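Local atomic coordinates of 2-hydroxyethylphosphonate dioxygenase (Streptomyces viridochromogenes, PDB entry 4YAR), a protein that uses non-heme ferrous iron and dioxygen to convert 2-hydroxyethylphosphonate into hydroxymethylphosphonate and formate on the route to phosphinothricin tripeptide. Residues A[313-316]-A[321-324]; A[120-125]-A[149-154]; A[9-14]-A[60-65]. The protein carries 1 engineered substitution. One frame throughout, in Å; residues are numbered along the deposited sequence.

Contact 1: residues A[313-316]-A[321-324]; sequences SRRT and EAAS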
# COMPACT_ATOMS: atom_id res chain seq x y z
N SER A 313 10.96 -21.00 -4.15
CA SER A 313 11.36 -19.85 -3.35
C SER A 313 11.59 -20.17 -1.89
O SER A 313 12.05 -19.34 -1.11
CB SER A 313 10.35 -18.75 -3.52
OG SER A 313 9.26 -18.95 -2.66
N ARG A 314 11.28 -21.37 -1.43
CA ARG A 314 11.29 -21.59 0.00
C ARG A 314 12.59 -21.26 0.67
O ARG A 314 13.64 -21.53 0.13
CB ARG A 314 11.00 -23.05 0.34
CG ARG A 314 9.52 -23.32 0.50
CD ARG A 314 9.40 -24.83 0.80
NE ARG A 314 9.51 -25.61 -0.42
CZ ARG A 314 9.75 -26.92 -0.45
NH1 ARG A 314 9.95 -27.61 0.68
NH2 ARG A 314 9.80 -27.56 -1.62
N ARG A 315 12.51 -20.67 1.84
CA ARG A 315 13.70 -20.33 2.64
C ARG A 315 13.42 -20.25 4.10
O ARG A 315 12.30 -19.98 4.53
CB ARG A 315 14.40 -19.03 2.18
CG ARG A 315 13.63 -17.72 2.50
CD ARG A 315 12.86 -17.32 1.27
NE ARG A 315 11.94 -16.18 1.45
CZ ARG A 315 10.95 -15.90 0.59
NH1 ARG A 315 10.68 -16.69 -0.46
NH2 ARG A 315 10.16 -14.90 0.85
N THR A 316 14.47 -20.45 4.90
CA THR A 316 14.39 -20.11 6.32
C THR A 316 14.48 -18.60 6.52
O THR A 316 15.28 -17.97 5.90
CB THR A 316 15.49 -20.82 7.11
OG1 THR A 316 15.37 -22.21 6.87
CG2 THR A 316 15.37 -20.59 8.63
N GLU A 321 9.62 -20.73 8.21
CA GLU A 321 9.87 -21.04 6.81
C GLU A 321 8.98 -20.13 5.94
O GLU A 321 7.84 -19.91 6.27
CB GLU A 321 9.70 -22.53 6.50
CG GLU A 321 10.49 -22.99 5.26
CD GLU A 321 10.26 -24.44 4.83
OE1 GLU A 321 10.76 -24.83 3.77
OE2 GLU A 321 9.59 -25.20 5.55
N ALA A 322 9.56 -19.53 4.91
CA ALA A 322 8.83 -18.51 4.10
C ALA A 322 8.80 -18.92 2.67
O ALA A 322 9.73 -19.49 2.16
CB ALA A 322 9.45 -17.13 4.29
N ALA A 323 7.70 -18.62 1.95
CA ALA A 323 7.70 -18.75 0.52
C ALA A 323 6.98 -17.51 -0.06
O ALA A 323 6.09 -16.94 0.58
CB ALA A 323 6.90 -19.99 0.15
N SER A 324 7.39 -17.13 -1.26
CA SER A 324 6.88 -15.93 -1.90
C SER A 324 5.59 -16.07 -2.62
O SER A 324 5.37 -17.03 -3.33
CB SER A 324 7.91 -15.42 -2.93
OG SER A 324 9.20 -15.24 -2.34
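Ser324 OG is gripped by the guanidinium group of Arg315: NH1 donates to it at 2.8 Å, and NH2 adds a weak second bond. The two residues belong to a beta hairpin, strands 315-317 and 320-324, at the margin of an antiparallel sheet. Arg315 and Ala322 form a hydrogen-bonded pair of the hairpin, with Ala322 N to Arg315 O at 2.8 Å and Arg315 N to Ala322 O at 3.0 Å. A bend in the side chain of Arg315 at chi2 (-97°) folds it back over the partner strand, where one guanidinium face covers the backbone around Ala322 C and Ala323 N. The methyl of Ala322 is small enough to fit under this long chain. NH1 also donates to Ser313 O, which lies in the guanidinium plane, so this bond and the one to Ser324 OG together limit its rotation. One residue earlier, the Arg314 side chain crosses that of Glu321 obliquely, bringing CD within 3.3 Å of OE1; the charged ends stay apart, and Arg314 NE turns to Arg311 O. Ser313 suits the entry to the hairpin because its hydroxyl serves both sides: OG bonds to Ser310 O and accepts from Ser324 N at 3.0 Å, nearly straight at 173°.

Contact 2: residues A[120-125]-A[149-154]; sequences DRLPAL and EEITPQ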
# COMPACT_ATOMS: atom_id res chain seq x y z
N ASP A 120 -19.59 -24.17 -15.47
CA ASP A 120 -20.29 -24.12 -16.78
C ASP A 120 -21.01 -22.76 -16.96
O ASP A 120 -21.89 -22.61 -17.80
CB ASP A 120 -21.25 -25.31 -16.90
CG ASP A 120 -22.43 -25.20 -15.96
OD1 ASP A 120 -22.38 -24.43 -14.97
OD2 ASP A 120 -23.43 -25.90 -16.24
N ARG A 121 -20.60 -21.75 -16.19
CA ARG A 121 -21.10 -20.43 -16.41
C ARG A 121 -19.91 -19.50 -16.47
O ARG A 121 -19.07 -19.48 -15.56
CB ARG A 121 -22.06 -20.02 -15.30
CG ARG A 121 -22.62 -18.60 -15.43
CD ARG A 121 -23.57 -18.20 -14.29
NE ARG A 121 -24.69 -19.12 -14.24
CZ ARG A 121 -25.81 -18.96 -14.95
NH1 ARG A 121 -25.96 -17.90 -15.71
NH2 ARG A 121 -26.78 -19.85 -14.86
N LEU A 122 -19.86 -18.70 -17.51
CA LEU A 122 -18.79 -17.74 -17.65
C LEU A 122 -19.05 -16.62 -16.60
O LEU A 122 -20.15 -16.10 -16.47
CB LEU A 122 -18.79 -17.19 -19.07
CG LEU A 122 -17.48 -16.71 -19.61
CD1 LEU A 122 -16.63 -17.95 -19.88
CD2 LEU A 122 -17.76 -15.95 -20.88
N PRO A 123 -18.03 -16.33 -15.74
CA PRO A 123 -18.29 -15.44 -14.63
C PRO A 123 -18.32 -13.96 -15.08
O PRO A 123 -17.36 -13.45 -15.61
CB PRO A 123 -17.07 -15.68 -13.69
CG PRO A 123 -15.98 -16.16 -14.58
CD PRO A 123 -16.69 -16.90 -15.71
N ALA A 124 -19.43 -13.29 -14.80
CA ALA A 124 -19.65 -11.94 -15.27
C ALA A 124 -18.61 -11.06 -14.60
O ALA A 124 -18.27 -11.28 -13.44
CB ALA A 124 -21.09 -11.49 -14.94
N LEU A 125 -18.08 -10.11 -15.36
CA LEU A 125 -17.01 -9.24 -14.84
C LEU A 125 -17.48 -8.18 -13.86
O LEU A 125 -18.64 -7.75 -13.92
CB LEU A 125 -16.30 -8.55 -16.02
CG LEU A 125 -15.49 -9.46 -16.93
CD1 LEU A 125 -15.21 -8.69 -18.21
CD2 LEU A 125 -14.18 -9.91 -16.33
N GLU A 149 -13.41 -9.35 -21.80
CA GLU A 149 -14.68 -9.73 -22.34
C GLU A 149 -14.57 -10.97 -23.15
O GLU A 149 -15.33 -11.92 -22.98
CB GLU A 149 -15.22 -8.59 -23.19
CG GLU A 149 -15.63 -7.40 -22.33
CD GLU A 149 -16.97 -7.56 -21.66
OE1 GLU A 149 -17.76 -8.45 -22.06
OE2 GLU A 149 -17.27 -6.76 -20.76
N GLU A 150 -13.59 -10.98 -24.03
CA GLU A 150 -13.34 -12.06 -24.94
C GLU A 150 -12.51 -13.14 -24.17
O GLU A 150 -11.65 -12.79 -23.39
CB GLU A 150 -12.59 -11.45 -26.18
CG GLU A 150 -12.58 -12.23 -27.50
CD GLU A 150 -11.52 -11.69 -28.49
OE1 GLU A 150 -11.48 -10.47 -28.74
OE2 GLU A 150 -10.73 -12.50 -29.03
N ILE A 151 -12.81 -14.42 -24.37
CA ILE A 151 -12.03 -15.55 -23.80
C ILE A 151 -10.87 -16.00 -24.66
O ILE A 151 -11.06 -16.63 -25.69
CB ILE A 151 -12.93 -16.77 -23.51
CG1 ILE A 151 -14.08 -16.35 -22.59
CG2 ILE A 151 -12.13 -17.92 -22.91
CD1 ILE A 151 -13.62 -15.57 -21.37
N THR A 152 -9.67 -15.71 -24.18
CA THR A 152 -8.41 -15.96 -24.86
C THR A 152 -7.38 -16.38 -23.80
O THR A 152 -7.62 -16.21 -22.64
CB THR A 152 -7.88 -14.67 -25.53
OG1 THR A 152 -7.38 -13.78 -24.54
CG2 THR A 152 -8.99 -13.97 -26.33
N PRO A 153 -6.21 -16.88 -24.20
CA PRO A 153 -5.19 -17.19 -23.20
C PRO A 153 -4.76 -16.01 -22.38
O PRO A 153 -4.32 -16.18 -21.25
CB PRO A 153 -4.02 -17.67 -24.06
CG PRO A 153 -4.73 -18.32 -25.21
CD PRO A 153 -5.77 -17.32 -25.54
N GLN A 154 -4.88 -14.81 -22.92
CA GLN A 154 -4.43 -13.64 -22.18
C GLN A 154 -5.50 -13.16 -21.22
O GLN A 154 -5.23 -12.36 -20.34
CB GLN A 154 -4.09 -12.48 -23.13
CG GLN A 154 -2.91 -12.76 -24.04
CD GLN A 154 -3.25 -13.80 -25.11
OE1 GLN A 154 -4.32 -13.76 -25.73
NE2 GLN A 154 -2.35 -14.75 -25.30
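Leu122 and Leu125 on one loop meet Ile151 and Glu149 on another, and these four side chains make up the whole contact; no hydrogen bond joins the two segments. Neither segment is helix or strand: the loop holding 120-125 links strand 111-115 to strand 133-140, and the loop holding 149-154 links strand 143-146 to strand 156-159. Leu125 has the most surface buried here. Its methyl CD1 comes to 3.8 Å from Glu149 OE2 and 4.0 Å from Glu149 CD, a van der Waals contact between a methyl and the end of a carboxylate. The glutamate starts out pointing away from the leucine, but a bend at chi2 (-79°) swings the acid group back to it. A long, flexible acid suits this exposed site, since its methylenes can span the distance while the charged end can stay near solvent. Leu122 and Ile151 instead reach toward each other tip to tip. Both leucine methyls take part: CD1 and CD2 each lie 4.1 Å from Ile151 CG1, so the fork of the leucine faces the CG1-CD1 arm. With CG anti to the backbone N (chi1 -152°), Leu122 directs this fork toward Ile151, and branched aliphatic chains suit a contact made by van der Waals packing. Trp156 and Arg146 each touch both Leu122 and Ile151. Arg146 also touches Leu125 and bonds to Pro123 O and Glu149 O, tying the two loops together through their backbones. Leu125 precedes the substrate-binding Asn126, and its side chain is about 6 Å from that of His182, an iron ligand that here binds a cadmium ion. Interstrand loops packed on each other beside the metal site are consistent with the cupin-type (double-stranded beta-helix) fold of this family.

Contact 3: residues A[9-14]-A[60-65]; sequences AHWMNA and PSQLAA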
# COMPACT_ATOMS: atom_id res chain seq x y z
N ALA A 9 -0.42 23.50 15.52
CA ALA A 9 0.83 24.23 15.56
C ALA A 9 1.24 24.61 14.15
O ALA A 9 1.63 25.75 13.93
CB ALA A 9 1.93 23.46 16.28
N HIS A 10 1.16 23.66 13.22
CA HIS A 10 1.47 23.93 11.80
C HIS A 10 0.70 25.14 11.24
O HIS A 10 1.26 26.04 10.61
CB HIS A 10 1.17 22.67 10.92
CG HIS A 10 1.08 22.98 9.45
ND1 HIS A 10 2.18 23.34 8.71
CD2 HIS A 10 0.02 23.07 8.63
CE1 HIS A 10 1.80 23.62 7.47
NE2 HIS A 10 0.49 23.48 7.40
N TRP A 11 -0.61 25.21 11.52
CA TRP A 11 -1.43 26.31 10.98
C TRP A 11 -1.24 27.61 11.71
O TRP A 11 -1.23 28.69 11.10
CB TRP A 11 -2.91 25.91 10.86
CG TRP A 11 -3.11 24.98 9.71
CD1 TRP A 11 -3.38 23.65 9.76
CD2 TRP A 11 -2.96 25.31 8.33
NE1 TRP A 11 -3.40 23.12 8.50
CE2 TRP A 11 -3.17 24.12 7.60
CE3 TRP A 11 -2.67 26.50 7.64
CZ2 TRP A 11 -3.10 24.08 6.21
CZ3 TRP A 11 -2.59 26.44 6.23
CH2 TRP A 11 -2.83 25.25 5.55
N MET A 12 -1.01 27.55 13.01
CA MET A 12 -0.59 28.75 13.70
C MET A 12 0.70 29.29 13.13
O MET A 12 0.82 30.50 12.90
CB MET A 12 -0.43 28.53 15.21
CG MET A 12 -1.75 28.25 15.92
SD MET A 12 -1.41 27.55 17.58
CE MET A 12 -0.60 28.90 18.39
N ASN A 13 1.68 28.41 12.94
CA ASN A 13 2.93 28.88 12.32
C ASN A 13 2.72 29.43 10.89
O ASN A 13 3.31 30.47 10.50
CB ASN A 13 3.93 27.75 12.28
CG ASN A 13 5.16 28.14 11.51
OD1 ASN A 13 5.36 27.76 10.34
ND2 ASN A 13 5.95 28.97 12.12
N ALA A 14 1.86 28.79 10.13
CA ALA A 14 1.58 29.26 8.76
C ALA A 14 1.02 30.64 8.71
O ALA A 14 1.39 31.44 7.86
CB ALA A 14 0.69 28.31 8.04
N PRO A 60 -12.39 22.63 9.51
CA PRO A 60 -12.21 21.94 10.76
C PRO A 60 -11.43 20.62 10.67
O PRO A 60 -10.66 20.29 11.60
CB PRO A 60 -13.64 21.74 11.25
CG PRO A 60 -14.37 22.92 10.72
CD PRO A 60 -13.77 23.15 9.36
N SER A 61 -11.60 19.89 9.57
CA SER A 61 -10.90 18.61 9.32
C SER A 61 -9.39 18.74 9.10
O SER A 61 -8.61 17.75 9.18
CB SER A 61 -11.49 17.96 8.07
OG SER A 61 -11.27 18.76 6.92
N GLN A 62 -8.94 19.95 8.79
CA GLN A 62 -7.53 20.19 8.71
C GLN A 62 -6.90 20.30 10.09
O GLN A 62 -5.68 20.31 10.20
CB GLN A 62 -7.28 21.46 7.92
CG GLN A 62 -7.72 21.36 6.48
CD GLN A 62 -7.47 22.63 5.69
OE1 GLN A 62 -8.30 23.53 5.67
NE2 GLN A 62 -6.35 22.69 5.00
N LEU A 63 -7.71 20.42 11.15
CA LEU A 63 -7.16 20.37 12.51
C LEU A 63 -7.49 19.07 13.22
O LEU A 63 -7.06 18.86 14.36
CB LEU A 63 -7.73 21.53 13.36
CG LEU A 63 -7.46 22.92 12.82
CD1 LEU A 63 -8.21 24.02 13.60
CD2 LEU A 63 -5.98 23.18 12.91
N ALA A 64 -8.27 18.22 12.57
CA ALA A 64 -8.77 16.97 13.19
C ALA A 64 -7.70 15.91 13.43
O ALA A 64 -6.88 15.63 12.54
CB ALA A 64 -9.86 16.37 12.32
N ALA A 65 -7.74 15.30 14.60
CA ALA A 65 -6.83 14.20 14.95
C ALA A 65 -7.38 12.89 14.40
O ALA A 65 -8.58 12.71 14.24
CB ALA A 65 -6.62 14.10 16.46
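The backbones of the two segments stay well apart, 8.4 Å between the CA atoms of Trp11 and Leu63, and the wide indole of Trp11 spans much of that distance. Residues 9-14 form part of a regular alpha helix, whereas 60-65 makes a short helix-like turn at 60-62, closed by Leu63 N to Pro60 O, before running on as loop. Trp11 leaves the helix with CG anti to its own carbonyl carbon (chi1 -74°), which carries the ring toward the turn. It meets two residues there, both obliquely. On its six-membered ring, CZ2 lies 3.7 Å from Gln62 NE2, the ring and amide planes being 67° apart. Glutamine suits this position because its extended amide arm is long enough to reach the indole while its OE1 is satisfied by Glu59 N. On the five-membered ring, Trp11 CD1 is 4.1 Å from the methyl CD2 of Leu63. A leucine suits this buried place: besides Trp11 it packs on Ile3, Val58 and Leu52. The contact thus lies within the first Cro/C1-type helix-turn-helix domain, setting its first helix, 5-15, against the segment that follows helix 49-55 and leads on toward strand 73-76.

Overall arrangement
The three contacts hold different elements and do not touch. Contact 1, partly buried, joins neighbouring strands of one hairpin, where two backbone bonds are joined by serine and arginine side-chain bonds. Contact 2 lies at the surface and joins two loops by apolar and methyl-to-carboxylate contacts alone; it lies closest to the metal-binding histidine His182. Contact 3, partly buried, sits in the first helix-turn-helix domain, where one aromatic side chain bridges helix and turn, again without a hydrogen bond between the segments. Contacts 1 and 2 are about 33 Å apart between centres, whereas contact 3 lies across the chain's centre from both, about 46 and 51 Å away.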